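Local coordinates for erythromycin dehydratase (Saccharopolyspora erythraea, PDB 3EL6), which probably removes water from a beta-hydroxyacyl intermediate during assembly of the erythromycin polyketide, as the dehydratase domain of a modular synthase, at residues E91-P96 with G127-D132. Residues are numbered along the deposited sequence; the frame is centred on the assembly and turned at random.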
ATOM      1  N   GLU A  91      14.854   6.211  -1.728  1.00 18.93           N
ATOM      2  CA  GLU A  91      15.682   5.490  -2.681  1.00 20.30           C
ATOM      3  C   GLU A  91      14.890   4.382  -3.387  1.00 20.26           C
ATOM      4  O   GLU A  91      15.018   4.151  -4.617  1.00 22.06           O
ATOM      5  CB  GLU A  91      16.948   4.921  -1.986  1.00 21.19           C
ATOM      6  CG  GLU A  91      17.905   4.243  -2.970  1.00 25.27           C
ATOM      7  CD  GLU A  91      18.509   5.228  -4.055  1.00 28.14           C
ATOM      8  OE1 GLU A  91      18.645   4.782  -5.205  1.00 34.17           O
ATOM      9  OE2 GLU A  91      18.888   6.405  -3.788  1.00 27.66           O
ATOM     10  N   ASP A  92      14.074   3.665  -2.641  1.00 19.76           N
ATOM     11  CA  ASP A  92      13.262   2.582  -3.227  1.00 21.13           C
ATOM     12  C   ASP A  92      12.293   3.152  -4.310  1.00 20.51           C
ATOM     13  O   ASP A  92      12.135   2.552  -5.388  1.00 21.11           O
ATOM     14  CB  ASP A  92      12.423   1.887  -2.116  1.00 20.88           C
ATOM     15  CG  ASP A  92      11.619   0.672  -2.668  1.00 28.26           C
ATOM     16  OD1 ASP A  92      12.142  -0.450  -2.605  1.00 28.83           O
ATOM     17  OD2 ASP A  92      10.490   0.868  -3.193  1.00 27.65           O
ATOM     18  N   VAL A  93      11.585   4.234  -3.992  1.00 20.10           N
ATOM     19  CA  VAL A  93      10.594   4.819  -4.944  1.00 21.48           C
ATOM     20  C   VAL A  93      11.241   5.637  -6.077  1.00 22.61           C
ATOM     21  O   VAL A  93      10.591   6.006  -7.069  1.00 24.04           O
ATOM     22  CB  VAL A  93       9.450   5.638  -4.270  1.00 22.72           C
ATOM     23  CG1 VAL A  93       8.785   4.795  -3.218  1.00 21.87           C
ATOM     24  CG2 VAL A  93       9.926   6.993  -3.644  1.00 23.49           C
ATOM     25  N   GLY A  94      12.517   5.931  -5.935  1.00 21.53           N
ATOM     26  CA  GLY A  94      13.241   6.722  -6.961  1.00 22.15           C
ATOM     27  C   GLY A  94      13.261   8.246  -6.742  1.00 20.55           C
ATOM     28  O   GLY A  94      13.497   9.002  -7.693  1.00 21.38           O
ATOM     29  N   LEU A  95      12.983   8.688  -5.522  1.00 19.44           N
ATOM     30  CA  LEU A  95      13.075  10.101  -5.128  1.00 19.10           C
ATOM     31  C   LEU A  95      13.923  10.173  -3.845  1.00 19.43           C
ATOM     32  O   LEU A  95      13.400  10.080  -2.737  1.00 19.90           O
ATOM     33  CB  LEU A  95      11.677  10.673  -4.879  1.00 19.62           C
ATOM     34  CG  LEU A  95      10.817  10.897  -6.137  1.00 21.44           C
ATOM     35  CD1 LEU A  95       9.427  11.360  -5.597  1.00 19.94           C
ATOM     36  CD2 LEU A  95      11.426  11.969  -7.023  1.00 18.99           C
ATOM     37  N   PRO A  96      15.239  10.311  -3.999  1.00 19.14           N
ATOM     38  CA  PRO A  96      16.146   9.932  -2.920  1.00 19.56           C
ATOM     39  C   PRO A  96      16.445  11.056  -1.927  1.00 19.93           C
ATOM     40  O   PRO A  96      17.105  10.812  -0.875  1.00 21.00           O
ATOM     41  CB  PRO A  96      17.399   9.472  -3.678  1.00 20.24           C
ATOM     42  CG  PRO A  96      17.447  10.427  -4.851  1.00 21.52           C
ATOM     43  CD  PRO A  96      15.947  10.471  -5.285  1.00 19.44           C
ATOM     44  N   GLY A 127       6.651  16.364  -9.403  1.00 20.92           N
ATOM     45  CA  GLY A 127       7.221  15.054  -9.331  1.00 20.83           C
ATOM     46  C   GLY A 127       7.598  14.654  -7.876  1.00 20.91           C
ATOM     47  O   GLY A 127       8.048  13.542  -7.683  1.00 21.92           O
ATOM     48  N   ARG A 128       7.371  15.542  -6.899  1.00 20.67           N
ATOM     49  CA  ARG A 128       7.627  15.245  -5.480  1.00 20.72           C
ATOM     50  C   ARG A 128       6.505  14.376  -4.907  1.00 21.21           C
ATOM     51  O   ARG A 128       5.370  14.362  -5.452  1.00 19.68           O
ATOM     52  CB  ARG A 128       7.744  16.550  -4.666  1.00 21.36           C
ATOM     53  CG  ARG A 128       9.001  17.338  -5.119  1.00 25.33           C
ATOM     54  CD  ARG A 128       9.098  18.611  -4.362  1.00 30.64           C
ATOM     55  NE  ARG A 128       7.900  19.359  -4.646  1.00 39.26           N
ATOM     56  CZ  ARG A 128       7.791  20.668  -4.508  1.00 48.17           C
ATOM     57  NH1 ARG A 128       8.847  21.367  -4.068  1.00 49.82           N
ATOM     58  NH2 ARG A 128       6.631  21.271  -4.814  1.00 49.06           N
ATOM     59  N   ARG A 129       6.815  13.641  -3.831  1.00 19.98           N
ATOM     60  CA  ARG A 129       5.787  12.849  -3.185  1.00 20.37           C
ATOM     61  C   ARG A 129       5.769  13.083  -1.677  1.00 21.55           C
ATOM     62  O   ARG A 129       6.821  13.358  -1.066  1.00 20.19           O
ATOM     63  CB  ARG A 129       6.013  11.349  -3.424  1.00 19.74           C
ATOM     64  CG  ARG A 129       6.117  10.911  -4.874  1.00 21.40           C
ATOM     65  CD  ARG A 129       6.411   9.394  -4.984  1.00 22.75           C
ATOM     66  NE  ARG A 129       6.604   8.993  -6.361  1.00 21.26           N
ATOM     67  CZ  ARG A 129       5.620   8.515  -7.132  1.00 27.08           C
ATOM     68  NH1 ARG A 129       4.373   8.337  -6.654  1.00 24.43           N
ATOM     69  NH2 ARG A 129       5.861   8.203  -8.390  1.00 28.18           N
ATOM     70  N   THR A 130       4.586  12.949  -1.070  1.00 20.69           N
ATOM     71  CA  THR A 130       4.474  12.975   0.376  1.00 22.82           C
ATOM     72  C   THR A 130       4.841  11.639   0.971  1.00 21.26           C
ATOM     73  O   THR A 130       4.488  10.565   0.443  1.00 22.16           O
ATOM     74  CB  THR A 130       3.043  13.410   0.807  1.00 25.42           C
ATOM     75  OG1 THR A 130       2.816  14.753   0.356  1.00 24.91           O
ATOM     76  CG2 THR A 130       2.918  13.319   2.335  1.00 26.39           C
ATOM     77  N   ILE A 131       5.527  11.669   2.107  1.00 20.20           N
ATOM     78  CA  ILE A 131       5.751  10.436   2.826  1.00 19.24           C
ATOM     79  C   ILE A 131       5.201  10.626   4.269  1.00 21.84           C
ATOM     80  O   ILE A 131       5.396  11.659   4.907  1.00 20.74           O
ATOM     81  CB  ILE A 131       7.292  10.066   2.874  1.00 20.22           C
ATOM     82  CG1 ILE A 131       7.532   8.800   3.707  1.00 17.02           C
ATOM     83  CG2 ILE A 131       8.074  11.281   3.388  1.00 18.74           C
ATOM     84  CD1 ILE A 131       8.887   8.125   3.421  1.00 19.84           C
ATOM     85  N   ASP A 132       4.479   9.635   4.741  1.00 23.61           N
ATOM     86  CA  ASP A 132       3.945   9.651   6.110  1.00 25.69           C
ATOM     87  C   ASP A 132       4.555   8.529   6.883  1.00 24.71           C
ATOM     88  O   ASP A 132       4.773   7.422   6.355  1.00 24.84           O
ATOM     89  CB  ASP A 132       2.412   9.498   6.097  1.00 27.21           C
ATOM     90  CG  ASP A 132       1.719  10.726   5.542  1.00 32.70           C
ATOM     91  OD1 ASP A 132       2.045  11.881   5.950  1.00 34.82           O
ATOM     92  OD2 ASP A 132       0.866  10.557   4.641  1.00 40.84           O
TER
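Leu95 and Arg128 bring the two backbones closest, with 7.5 Å between their CA atoms, just past the end of helix 79-93 and just before strand 129-137. This is one half of a double hotdog fold, in which strands wrap around a long helix. A Schellman motif ends that helix. Gly94, with positive phi, is its C-prime residue, and Gly94 N makes a weak hydrogen bond to Glu91 O. The turn directs Leu95 toward the strand. Its CD1 methyl does most of the touching. Leu95 CD1 lies 3.3 Å from Gly127 O and 3.4 Å from Arg129 CG. With chi1 at -72°, Leu95 CG lies beside the backbone N and the CD1 methyl is carried to the Gly127 carbonyl. The side chain crosses that of Arg129 at about a right angle. Arg129 is extended from CG to NE, and its aliphatic part runs past the leucine methyl. Its NH1 is hydrogen-bonded to His49 O and Gly121 O, which fix the far end of the guanidinium. Leu155 of strand 148-156 touches both Val93 and Leu95. Val93 adds a looser contact, with CG2 4.5 Å from Arg129 CD. At the guanidinium end, Leu95 CD1 sits by the edge, near the group's plane, 3.8 Å from Arg129 NE.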